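Local coordinates for protein NAD(+) phosphorylase MbcT (Mycobacterium tuberculosis, PDB 6FKG) that degrades NAD(+) by phosphorolysis as the toxin of a type II toxin-antitoxin pair, killing the cell unless its antitoxin MbcA blocks the active site, at residues B[64-69]-B[89-94]; B[68-73]-B[79-84]; B[118-121]-B[127-130]. All blocks are in the same frame, centred on the assembly; numbering follows the deposited sequence. Where two conformers were deposited one is given.

Contact 1 (B[64-69]-B[89-94])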
ATOM      1  N   GLN B  64      33.250  11.953 -38.443  1.00 31.40           N
ATOM      2  CA  GLN B  64      34.135  11.147 -37.595  1.00 30.28           C
ATOM      3  C   GLN B  64      33.647  11.126 -36.151  1.00 33.83           C
ATOM      4  O   GLN B  64      33.651  10.081 -35.495  1.00 34.14           O
ATOM      5  CB  GLN B  64      35.572  11.660 -37.647  1.00 36.23           C
ATOM      6  CG  GLN B  64      36.512  10.768 -36.873  1.00 52.56           C
ATOM      7  CD  GLN B  64      37.722  11.506 -36.361  1.00 73.48           C
ATOM      8  OE1 GLN B  64      38.689  11.714 -37.090  1.00 72.48           O
ATOM      9  NE2 GLN B  64      37.675  11.911 -35.096  1.00 84.44           N
ATOM     10  N   ALA B  65      33.225  12.281 -35.653  1.00 33.35           N
ATOM     11  CA  ALA B  65      32.701  12.362 -34.293  1.00 33.30           C
ATOM     12  C   ALA B  65      31.417  11.553 -34.168  1.00 31.52           C
ATOM     13  O   ALA B  65      31.167  10.923 -33.135  1.00 30.79           O
ATOM     14  CB  ALA B  65      32.461  13.812 -33.890  1.00 30.96           C
ATOM     15  N   CYS B  66      30.606  11.584 -35.220  1.00 29.28           N
ATOM     16  CA  CYS B  66      29.391  10.768 -35.256  1.00 30.31           C
ATOM     17  C   CYS B  66      29.752   9.281 -35.145  1.00 31.24           C
ATOM     18  O   CYS B  66      29.096   8.547 -34.405  1.00 30.20           O
ATOM     19  CB  CYS B  66      28.597  11.025 -36.528  1.00 28.42           C
ATOM     20  SG  CYS B  66      26.961  10.239 -36.498  1.00 32.04           S
ATOM     21  N   MET B  67      30.804   8.846 -35.856  1.00 28.41           N
ATOM     22  CA  MET B  67      31.196   7.425 -35.828  1.00 30.19           C
ATOM     23  C   MET B  67      31.636   7.014 -34.431  1.00 28.80           C
ATOM     24  O   MET B  67      31.379   5.894 -33.987  1.00 31.71           O
ATOM     25  CB  MET B  67      32.322   7.124 -36.823  1.00 28.88           C
ATOM     26  CG  MET B  67      31.930   7.287 -38.309  1.00 28.27           C
ATOM     27  SD  MET B  67      30.386   6.471 -38.796  1.00 32.51           S
ATOM     28  CE  MET B  67      29.175   7.805 -38.690  1.00 30.88           C
ATOM     29  N   VAL B  68      32.310   7.921 -33.738  1.00 30.32           N
ATOM     30  CA  VAL B  68      32.703   7.655 -32.358  1.00 29.92           C
ATOM     31  C   VAL B  68      31.442   7.415 -31.504  1.00 33.52           C
ATOM     32  O   VAL B  68      31.421   6.527 -30.658  1.00 29.75           O
ATOM     33  CB  VAL B  68      33.553   8.805 -31.795  1.00 29.27           C
ATOM     34  CG1 VAL B  68      33.867   8.586 -30.309  1.00 31.81           C
ATOM     35  CG2 VAL B  68      34.842   8.927 -32.594  1.00 33.00           C
ATOM     36  N   GLU B  69      30.373   8.173 -31.749  1.00 27.32           N
ATOM     37  CA  GLU B  69      29.143   7.954 -30.983  1.00 28.19           C
ATOM     38  C   GLU B  69      28.489   6.619 -31.372  1.00 31.30           C
ATOM     39  O   GLU B  69      27.919   5.927 -30.518  1.00 29.10           O
ATOM     40  CB  GLU B  69      28.166   9.118 -31.169  1.00 30.12           C
ATOM     41  CG  GLU B  69      28.681  10.464 -30.606  1.00 30.12           C
ATOM     42  CD  GLU B  69      29.049  10.401 -29.127  1.00 30.26           C
ATOM     43  OE1 GLU B  69      28.407   9.658 -28.352  1.00 34.46           O
ATOM     44  OE2 GLU B  69      29.998  11.098 -28.733  1.00 38.86           O
ATOM     45  N   TYR B  89      21.170   1.045 -40.748  1.00 32.41           N
ATOM     46  CA  TYR B  89      21.249   2.426 -40.272  1.00 28.66           C
ATOM     47  C   TYR B  89      21.578   3.375 -41.420  1.00 29.35           C
ATOM     48  O   TYR B  89      22.111   2.967 -42.455  1.00 31.29           O
ATOM     49  CB  TYR B  89      22.321   2.589 -39.192  1.00 26.40           C
ATOM     50  CG  TYR B  89      21.986   1.960 -37.863  1.00 28.95           C
ATOM     51  CD1 TYR B  89      22.273   0.622 -37.614  1.00 28.45           C
ATOM     52  CD2 TYR B  89      21.395   2.710 -36.853  1.00 27.92           C
ATOM     53  CE1 TYR B  89      21.972   0.046 -36.375  1.00 29.78           C
ATOM     54  CE2 TYR B  89      21.076   2.149 -35.618  1.00 28.49           C
ATOM     55  CZ  TYR B  89      21.383   0.820 -35.382  1.00 32.20           C
ATOM     56  OH  TYR B  89      21.083   0.262 -34.160  1.00 30.73           O
ATOM     57  N   ARG B  90      21.274   4.651 -41.222  1.00 28.93           N
ATOM     58  CA  ARG B  90      21.630   5.669 -42.196  0.61 29.23           C
ATOM     59  C   ARG B  90      22.323   6.846 -41.518  1.00 31.63           C
ATOM     60  O   ARG B  90      22.088   7.131 -40.336  1.00 31.98           O
ATOM     61  CB  ARG B  90      20.390   6.135 -42.971  0.61 34.68           C
ATOM     62  CG  ARG B  90      19.881   5.083 -43.959  0.61 35.40           C
ATOM     63  CD  ARG B  90      18.794   5.625 -44.869  0.61 36.94           C
ATOM     64  NE  ARG B  90      18.446   4.676 -45.923  0.61 33.70           N
ATOM     65  CZ  ARG B  90      17.318   4.728 -46.622  0.61 44.83           C
ATOM     66  NH1 ARG B  90      17.076   3.828 -47.567  0.61 43.37           N
ATOM     67  NH2 ARG B  90      16.431   5.681 -46.371  0.61 47.43           N
ATOM     68  N   LEU B  91      23.186   7.508 -42.279  1.00 29.58           N
ATOM     69  CA  LEU B  91      23.930   8.657 -41.811  1.00 28.24           C
ATOM     70  C   LEU B  91      23.386   9.902 -42.493  1.00 31.10           C
ATOM     71  O   LEU B  91      23.417  10.018 -43.722  1.00 32.97           O
ATOM     72  CB  LEU B  91      25.433   8.500 -42.113  1.00 28.83           C
ATOM     73  CG  LEU B  91      26.293   9.712 -41.753  1.00 31.23           C
ATOM     74  CD1 LEU B  91      26.280   9.999 -40.256  1.00 32.40           C
ATOM     75  CD2 LEU B  91      27.710   9.479 -42.241  1.00 37.13           C
ATOM     76  N   HIS B  92      22.897  10.825 -41.677  1.00 31.57           N
ATOM     77  CA  HIS B  92      22.282  12.057 -42.147  1.00 37.02           C
ATOM     78  C   HIS B  92      23.190  13.247 -41.988  1.00 31.43           C
ATOM     79  O   HIS B  92      23.714  13.498 -40.909  1.00 32.88           O
ATOM     80  CB  HIS B  92      20.993  12.322 -41.380  1.00 29.74           C
ATOM     81  CG  HIS B  92      20.096  11.138 -41.313  1.00 29.78           C
ATOM     82  ND1 HIS B  92      19.436  10.647 -42.420  1.00 29.56           N
ATOM     83  CD2 HIS B  92      19.758  10.332 -40.278  1.00 30.48           C
ATOM     84  CE1 HIS B  92      18.719   9.594 -42.062  1.00 33.25           C
ATOM     85  NE2 HIS B  92      18.899   9.381 -40.768  1.00 30.63           N
ATOM     86  N   THR B  93      23.357  13.981 -43.073  1.00 30.57           N
ATOM     87  CA  THR B  93      24.096  15.223 -43.067  1.00 33.14           C
ATOM     88  C   THR B  93      23.084  16.344 -42.924  1.00 34.54           C
ATOM     89  O   THR B  93      22.210  16.490 -43.772  1.00 33.45           O
ATOM     90  CB  THR B  93      24.889  15.400 -44.357  1.00 33.43           C
ATOM     91  OG1 THR B  93      25.769  14.283 -44.528  1.00 36.22           O
ATOM     92  CG2 THR B  93      25.696  16.686 -44.320  1.00 38.79           C
ATOM     93  N   ILE B  94      23.193  17.111 -41.846  1.00 31.79           N
ATOM     94  CA  ILE B  94      22.193  18.121 -41.508  1.00 33.60           C
ATOM     95  C   ILE B  94      22.878  19.450 -41.253  1.00 35.91           C
ATOM     96  O   ILE B  94      23.670  19.583 -40.320  1.00 36.14           O
ATOM     97  CB  ILE B  94      21.367  17.710 -40.274  1.00 35.56           C
ATOM     98  CG1 ILE B  94      20.601  16.408 -40.562  1.00 32.24           C
ATOM     99  CG2 ILE B  94      20.410  18.845 -39.860  1.00 35.08           C
ATOM    100  CD1 ILE B  94      20.059  15.693 -39.319  1.00 30.88           C
TER
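Cys66 and Met67 of helix 63-76 meet Leu91 of strand 89-103. This is helix-on-sheet packing in the RES domain, a member of the ADP-ribosyl clan. The helix lies against one side of the mixed sheet, and Leu91 is the strand residue that reaches it. Leu91 is directed toward the helix. CG is anti to the backbone N (chi1 175°), which stretches the isobutyl group away from the strand. The methyl CD1 then makes the nearest approaches.

The two sulfur residues come to this methyl in different ways. Cys66 is directed toward the strand, and its SG stands 3.8 Å from Leu91 CD1. Met67 starts out along the flank of the helix, and its chain turns back toward Leu91, bending at chi2 (-49°) and chi3 (96°). The thioether end is thereby brought across the leucine at a slant. No hydrogen bond joins the segments. Contact is by side chains alone, since the closest CA atoms, those of Cys66 and Leu91, are 8.8 Å apart.

All three touching residues are buried, and neighbours complete the layer. Met67 and Leu91 both touch Leu183 of helix 177-185, while Cys66 packs on Tyr26 and Tyr28 of strand 19-30. Leu91 also has Val173 of strand 167-174 beside it, and a glycerol, probably from the crystallisation liquor, lies near its side chain. Close by on the strand, Tyr89 OH hydrogen-bonds to Val68 O of the antitoxin MbcA chain.

The area buried between the two segments is small, 91 Å², and Leu91 supplies about half of it. The methionine methyl CE sits by both leucine branches, with Met67 CE 4.0 Å from Leu91 CD1 and 4.2 Å from Leu91 CD2.

Contact 2 (B[68-73]-B[79-84])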
ATOM      1  N   VAL B  68      32.310   7.921 -33.738  1.00 30.32           N
ATOM      2  CA  VAL B  68      32.703   7.655 -32.358  1.00 29.92           C
ATOM      3  C   VAL B  68      31.442   7.415 -31.504  1.00 33.52           C
ATOM      4  O   VAL B  68      31.421   6.527 -30.658  1.00 29.75           O
ATOM      5  CB  VAL B  68      33.553   8.805 -31.795  1.00 29.27           C
ATOM      6  CG1 VAL B  68      33.867   8.586 -30.309  1.00 31.81           C
ATOM      7  CG2 VAL B  68      34.842   8.927 -32.594  1.00 33.00           C
ATOM      8  N   GLU B  69      30.373   8.173 -31.749  1.00 27.32           N
ATOM      9  CA  GLU B  69      29.143   7.954 -30.983  1.00 28.19           C
ATOM     10  C   GLU B  69      28.489   6.619 -31.372  1.00 31.30           C
ATOM     11  O   GLU B  69      27.919   5.927 -30.518  1.00 29.10           O
ATOM     12  CB  GLU B  69      28.166   9.118 -31.169  1.00 30.12           C
ATOM     13  CG  GLU B  69      28.681  10.464 -30.606  1.00 30.12           C
ATOM     14  CD  GLU B  69      29.049  10.401 -29.127  1.00 30.26           C
ATOM     15  OE1 GLU B  69      28.407   9.658 -28.352  1.00 34.46           O
ATOM     16  OE2 GLU B  69      29.998  11.098 -28.733  1.00 38.86           O
ATOM     17  N   VAL B  70      28.622   6.222 -32.636  1.00 27.98           N
ATOM     18  CA  VAL B  70      28.128   4.909 -33.044  1.00 30.72           C
ATOM     19  C   VAL B  70      28.855   3.813 -32.246  1.00 29.86           C
ATOM     20  O   VAL B  70      28.242   2.862 -31.778  1.00 30.60           O
ATOM     21  CB  VAL B  70      28.300   4.653 -34.565  1.00 33.89           C
ATOM     22  CG1 VAL B  70      27.899   3.217 -34.916  1.00 34.08           C
ATOM     23  CG2 VAL B  70      27.460   5.641 -35.382  1.00 28.74           C
ATOM     24  N   GLU B  71      30.164   3.971 -32.072  1.00 29.21           N
ATOM     25  CA  GLU B  71      30.947   3.023 -31.279  1.00 30.92           C
ATOM     26  C   GLU B  71      30.482   2.942 -29.825  1.00 37.90           C
ATOM     27  O   GLU B  71      30.381   1.855 -29.249  1.00 33.11           O
ATOM     28  CB  GLU B  71      32.429   3.410 -31.282  1.00 33.26           C
ATOM     29  CG  GLU B  71      33.065   3.454 -32.626  1.00 40.54           C
ATOM     30  CD  GLU B  71      34.545   3.835 -32.534  1.00 49.15           C
ATOM     31  OE1 GLU B  71      35.044   4.094 -31.413  1.00 50.58           O
ATOM     32  OE2 GLU B  71      35.204   3.877 -33.585  1.00 47.17           O
ATOM     33  N   ARG B  72      30.267   4.105 -29.217  1.00 34.39           N
ATOM     34  CA  ARG B  72      29.830   4.161 -27.825  1.00 38.50           C
ATOM     35  C   ARG B  72      28.461   3.519 -27.639  1.00 32.02           C
ATOM     36  O   ARG B  72      28.226   2.841 -26.643  1.00 30.05           O
ATOM     37  CB  ARG B  72      29.797   5.604 -27.324  1.00 34.16           C
ATOM     38  CG  ARG B  72      31.189   6.251 -27.251  1.00 34.08           C
ATOM     39  CD  ARG B  72      31.098   7.693 -26.743  1.00 39.38           C
ATOM     40  NE  ARG B  72      30.758   7.751 -25.325  1.00 45.12           N
ATOM     41  CZ  ARG B  72      29.626   8.242 -24.841  1.00 47.90           C
ATOM     42  NH1 ARG B  72      28.708   8.734 -25.668  1.00 46.16           N
ATOM     43  NH2 ARG B  72      29.421   8.244 -23.524  1.00 42.89           N
ATOM     44  N   ALA B  73      27.552   3.741 -28.583  1.00 31.03           N
ATOM     45  CA  ALA B  73      26.261   3.080 -28.500  1.00 28.00           C
ATOM     46  C   ALA B  73      26.415   1.571 -28.667  1.00 34.90           C
ATOM     47  O   ALA B  73      25.812   0.788 -27.930  1.00 30.26           O
ATOM     48  CB  ALA B  73      25.298   3.654 -29.549  1.00 31.57           C
ATOM     49  N   THR B  79      28.270  -4.799 -28.064  1.00 35.23           N
ATOM     50  CA  THR B  79      28.797  -5.246 -29.338  1.00 42.51           C
ATOM     51  C   THR B  79      29.726  -4.172 -29.925  1.00 40.45           C
ATOM     52  O   THR B  79      30.268  -3.355 -29.181  1.00 33.18           O
ATOM     53  CB  THR B  79      27.657  -5.615 -30.315  1.00 36.40           C
ATOM     54  OG1 THR B  79      28.215  -6.173 -31.510  1.00 36.59           O
ATOM     55  CG2 THR B  79      26.750  -4.399 -30.641  1.00 30.71           C
ATOM     56  N   THR B  80      29.942  -4.200 -31.237  1.00 35.73           N
ATOM     57  CA  THR B  80      30.840  -3.247 -31.889  1.00 36.66           C
ATOM     58  C   THR B  80      30.105  -2.529 -33.000  1.00 38.24           C
ATOM     59  O   THR B  80      29.079  -3.021 -33.477  1.00 32.86           O
ATOM     60  CB  THR B  80      32.063  -3.924 -32.492  1.00 39.37           C
ATOM     61  OG1 THR B  80      31.638  -4.829 -33.520  1.00 35.72           O
ATOM     62  CG2 THR B  80      32.852  -4.685 -31.427  1.00 43.43           C
ATOM     63  N   ALA B  81      30.622  -1.373 -33.414  1.00 34.23           N
ATOM     64  CA  ALA B  81      30.008  -0.616 -34.506  1.00 37.53           C
ATOM     65  C   ALA B  81      29.891  -1.504 -35.749  1.00 34.23           C
ATOM     66  O   ALA B  81      28.849  -1.517 -36.402  1.00 35.71           O
ATOM     67  CB  ALA B  81      30.815   0.652 -34.824  1.00 35.22           C
ATOM     68  N   GLU B  82      30.958  -2.246 -36.053  1.00 33.06           N
ATOM     69  CA  GLU B  82      30.991  -3.132 -37.214  1.00 36.18           C
ATOM     70  C   GLU B  82      29.848  -4.133 -37.246  1.00 36.86           C
ATOM     71  O   GLU B  82      29.272  -4.386 -38.301  1.00 40.59           O
ATOM     72  CB  GLU B  82      32.309  -3.907 -37.263  1.00 47.20           C
ATOM     73  CG  GLU B  82      33.494  -3.103 -37.735  1.00 53.21           C
ATOM     74  CD  GLU B  82      34.151  -2.306 -36.625  1.00 53.08           C
ATOM     75  OE1 GLU B  82      33.640  -2.302 -35.476  1.00 38.23           O
ATOM     76  OE2 GLU B  82      35.207  -1.700 -36.909  1.00 58.78           O
ATOM     77  N   LYS B  83      29.529  -4.712 -36.097  1.00 31.70           N
ATOM     78  CA  LYS B  83      28.442  -5.692 -36.014  1.00 36.10           C
ATOM     79  C   LYS B  83      27.067  -5.028 -35.934  1.00 34.34           C
ATOM     80  O   LYS B  83      26.104  -5.495 -36.543  1.00 35.94           O
ATOM     81  CB  LYS B  83      28.637  -6.603 -34.803  1.00 39.62           C
ATOM     82  CG  LYS B  83      29.797  -7.591 -34.925  1.00 40.09           C
ATOM     83  CD  LYS B  83      29.520  -8.651 -35.987  1.00 42.53           C
ATOM     84  CE  LYS B  83      30.609  -9.706 -36.034  1.00 56.88           C
ATOM     85  NZ  LYS B  83      30.437 -10.618 -37.203  1.00 68.01           N
ATOM     86  N   MET B  84      26.971  -3.945 -35.172  1.00 35.87           N
ATOM     87  CA  MET B  84      25.691  -3.245 -35.001  1.00 31.97           C
ATOM     88  C   MET B  84      25.159  -2.741 -36.331  1.00 36.97           C
ATOM     89  O   MET B  84      23.942  -2.793 -36.600  1.00 34.68           O
ATOM     90  CB  MET B  84      25.841  -2.076 -34.021  1.00 29.52           C
ATOM     91  CG  MET B  84      24.547  -1.319 -33.725  1.00 31.29           C
ATOM     92  SD  MET B  84      24.816  -0.073 -32.441  1.00 36.00           S
ATOM     93  CE  MET B  84      25.228   1.344 -33.430  1.00 39.95           C
TER
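Met84, Ala81 and Val70 carry this contact and account for most of its 216 Å² of buried surface. Ala81 and Met84 are one turn apart on the short helix 81-84. Both point at helix 63-76.

Val70 answers them with one branch. Its CG1 is anti to the backbone N (chi1 174°) and touches both partners. Met84 CE comes to 3.6 Å from Val70 CG1, and Ala81 CB is 3.9 Å from the same methyl. The Met84 chain is extended through chi1 and chi2 and bends only at chi3 (92°). It therefore reaches across to helix 63-76 and lays its methyl near the Val70 carbonyl as well, with Met84 CE 3.8 Å from Val70 O.

The small Ala81 lets the backbones come close. The CA atoms of Glu71 and Ala81 are 5.0 Å apart. Glu71 is directed away at CB, yet its CG passes 4.2 Å from Ala81 CB. Its carboxylate is held by Tyr180 and Arg184 of helix 177-185.

Thr80 starts the short helix as its N-cap. Its OG1 accepts a weak hydrogen bond from Lys83 N. On the other helix, Arg72 NH1 makes a salt bridge with Glu69 OE1, at the edge of the guanidinium and in its plane. NH1 also donates to Val115 O of the MbcA chain. Met84 packs on Leu69 of MbcA.

Two consecutive helices of the RES domain are joined here by a short loop, and the N-capped helix 81-84 packs through Ala81 and Met84 on the C-terminal half of helix 63-76, beside the antitoxin interface.

Contact 3 (B[118-121]-B[127-130]); sequences DDIY and GCQA
Two short helical segments, 118-121 and 127-130, meet at the junction of two consecutive helices of the RES domain, on the antitoxin-facing side of the toxin. Cys128 and Asp119 form the centre of it. The thiol of Cys128 points at the last turn of helix 117-121. Its SG is anti to the carbonyl carbon (chi1 -64°), and this brings the sulfur to the backbone of that turn. Cys128 SG lies 3.3 Å from Asp119 O and 4.0 Å from Asp119 CB. Ile120 is directed away at CB, but its CG1 still comes to 4.4 Å from Cys128 SG, a loose apolar contact.

One water bridges the segments. It donates to Asp119 O at 3.0 Å and accepts from Cys128 N at 3.1 Å. The carbonyl near the end of one helix and the amide in the first turn of the next are thus both satisfied by the same molecule. Asp119 O also receives a weak hydrogen bond from Arg47.

The turn belongs to the RES domain, where helix 117-121 and helix 126-137 follow one another before strand 142-147. Gly127 is the residue nearest Asp119 in the backbone, with their CA atoms 6.2 Å apart. Having no side chain, it leaves the Asp119 carboxylate room beside it. That carboxylate is gripped from several directions. OD2 accepts from Glu116 N, just before the segment, and pairs with Arg35 of the MbcA chain. OD1 accepts from Gln48 of the same antitoxin chain.

Arg47 and Trp48 of the toxin pack on Cys128. Ile120 rests on Pro146 of strand 142-147, and its CG2 lies 3.6 Å above the ring plane of Tyr121, over the ring centre.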
ATOM      1  N   ASP B 118      33.505  13.629 -15.641  1.00 51.27           N
ATOM      2  CA  ASP B 118      32.711  12.547 -15.058  1.00 55.83           C
ATOM      3  C   ASP B 118      31.253  12.621 -15.479  1.00 50.04           C
ATOM      4  O   ASP B 118      30.617  11.604 -15.769  1.00 50.22           O
ATOM      5  CB  ASP B 118      32.793  12.589 -13.533  1.00 61.82           C
ATOM      6  CG  ASP B 118      34.121  12.101 -13.018  1.00 89.11           C
ATOM      7  OD1 ASP B 118      35.110  12.191 -13.776  1.00 93.99           O
ATOM      8  OD2 ASP B 118      34.180  11.630 -11.861  1.00101.57           O
ATOM      9  N   ASP B 119      30.710  13.831 -15.491  1.00 44.13           N
ATOM     10  CA  ASP B 119      29.319  13.996 -15.862  1.00 41.22           C
ATOM     11  C   ASP B 119      29.115  13.657 -17.321  1.00 42.16           C
ATOM     12  O   ASP B 119      28.091  13.103 -17.703  1.00 37.40           O
ATOM     13  CB  ASP B 119      28.852  15.422 -15.589  1.00 36.90           C
ATOM     14  CG  ASP B 119      28.910  15.770 -14.125  1.00 46.05           C
ATOM     15  OD1 ASP B 119      28.155  15.149 -13.348  1.00 42.70           O
ATOM     16  OD2 ASP B 119      29.723  16.643 -13.749  1.00 44.40           O
ATOM     17  N   ILE B 120      30.112  13.970 -18.136  1.00 50.11           N
ATOM     18  CA  ILE B 120      29.960  13.875 -19.582  1.00 52.67           C
ATOM     19  C   ILE B 120      30.187  12.464 -20.129  1.00 48.97           C
ATOM     20  O   ILE B 120      29.555  12.074 -21.114  1.00 44.10           O
ATOM     21  CB  ILE B 120      30.901  14.864 -20.263  1.00 54.59           C
ATOM     22  CG1 ILE B 120      30.546  16.278 -19.807  1.00 48.79           C
ATOM     23  CG2 ILE B 120      30.823  14.749 -21.786  1.00 53.91           C
ATOM     24  CD1 ILE B 120      31.581  17.285 -20.164  1.00 55.64           C
ATOM     25  N   TYR B 121      31.051  11.686 -19.482  1.00 45.21           N
ATOM     26  CA  TYR B 121      31.393  10.368 -20.011  1.00 50.79           C
ATOM     27  C   TYR B 121      31.038   9.229 -19.058  1.00 56.87           C
ATOM     28  O   TYR B 121      30.955   8.074 -19.472  1.00 67.22           O
ATOM     29  CB  TYR B 121      32.877  10.323 -20.363  1.00 63.22           C
ATOM     30  CG  TYR B 121      33.271  11.423 -21.318  1.00 65.73           C
ATOM     31  CD1 TYR B 121      32.910  11.361 -22.659  1.00 68.84           C
ATOM     32  CD2 TYR B 121      33.978  12.536 -20.877  1.00 61.12           C
ATOM     33  CE1 TYR B 121      33.259  12.367 -23.538  1.00 70.13           C
ATOM     34  CE2 TYR B 121      34.331  13.549 -21.748  1.00 65.26           C
ATOM     35  CZ  TYR B 121      33.969  13.457 -23.079  1.00 68.77           C
ATOM     36  OH  TYR B 121      34.306  14.454 -23.959  1.00 66.72           O
ATOM     37  N   GLY B 127      23.456  15.132 -13.953  1.00 32.76           N
ATOM     38  CA  GLY B 127      23.909  16.508 -14.063  1.00 32.23           C
ATOM     39  C   GLY B 127      23.698  17.100 -15.439  1.00 35.81           C
ATOM     40  O   GLY B 127      23.147  18.201 -15.573  1.00 32.24           O
ATOM     41  N   CYS B 128      24.139  16.383 -16.472  1.00 33.47           N
ATOM     42  CA  CYS B 128      23.902  16.825 -17.851  1.00 33.66           C
ATOM     43  C   CYS B 128      22.410  16.973 -18.142  1.00 28.81           C
ATOM     44  O   CYS B 128      21.997  17.912 -18.828  1.00 30.68           O
ATOM     45  CB  CYS B 128      24.518  15.855 -18.857  1.00 28.51           C
ATOM     46  SG  CYS B 128      26.338  15.748 -18.746  1.00 33.39           S
ATOM     47  N   GLN B 129      21.596  16.038 -17.655  1.00 30.04           N
ATOM     48  CA  GLN B 129      20.158  16.131 -17.938  1.00 31.44           C
ATOM     49  C   GLN B 129      19.529  17.360 -17.293  1.00 31.23           C
ATOM     50  O   GLN B 129      18.672  18.010 -17.886  1.00 31.29           O
ATOM     51  CB  GLN B 129      19.435  14.870 -17.470  1.00 31.74           C
ATOM     52  CG  GLN B 129      19.717  13.656 -18.349  1.00 32.07           C
ATOM     53  CD  GLN B 129      19.022  12.407 -17.852  1.00 36.37           C
ATOM     54  OE1 GLN B 129      18.966  12.153 -16.649  1.00 35.90           O
ATOM     55  NE2 GLN B 129      18.470  11.627 -18.774  1.00 33.68           N
ATOM     56  N   ALA B 130      19.954  17.684 -16.077  1.00 32.51           N
ATOM     57  CA  ALA B 130      19.434  18.868 -15.406  1.00 32.46           C
ATOM     58  C   ALA B 130      19.815  20.119 -16.183  1.00 33.17           C
ATOM     59  O   ALA B 130      19.018  21.052 -16.310  1.00 32.67           O
ATOM     60  CB  ALA B 130      19.949  18.952 -13.984  1.00 33.81           C
TER
HETATM   61  O   HOH W   1      25.623  13.730 -16.083  1.00 37.52           O

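Overall arrangement
Contacts 1 and 2 are neighbours on helix 63-76 and share Val68 and Glu69. Their centres are about 11 Å apart, and they touch where Tyr89 CE1 lies 3.5 Å from Met84 O. Contact 3 comes later in the chain. Its centre is about 22 Å from that of contact 1, on the opposite side of the chain's centre, and about 21 Å from that of contact 2. Even so, the nearest atoms of contacts 2 and 3 are about 4 Å apart, without touching. All three lie in the RES domain and have MbcA residues close by. The antitoxin, which blocks access to the active site, thus reaches both regions.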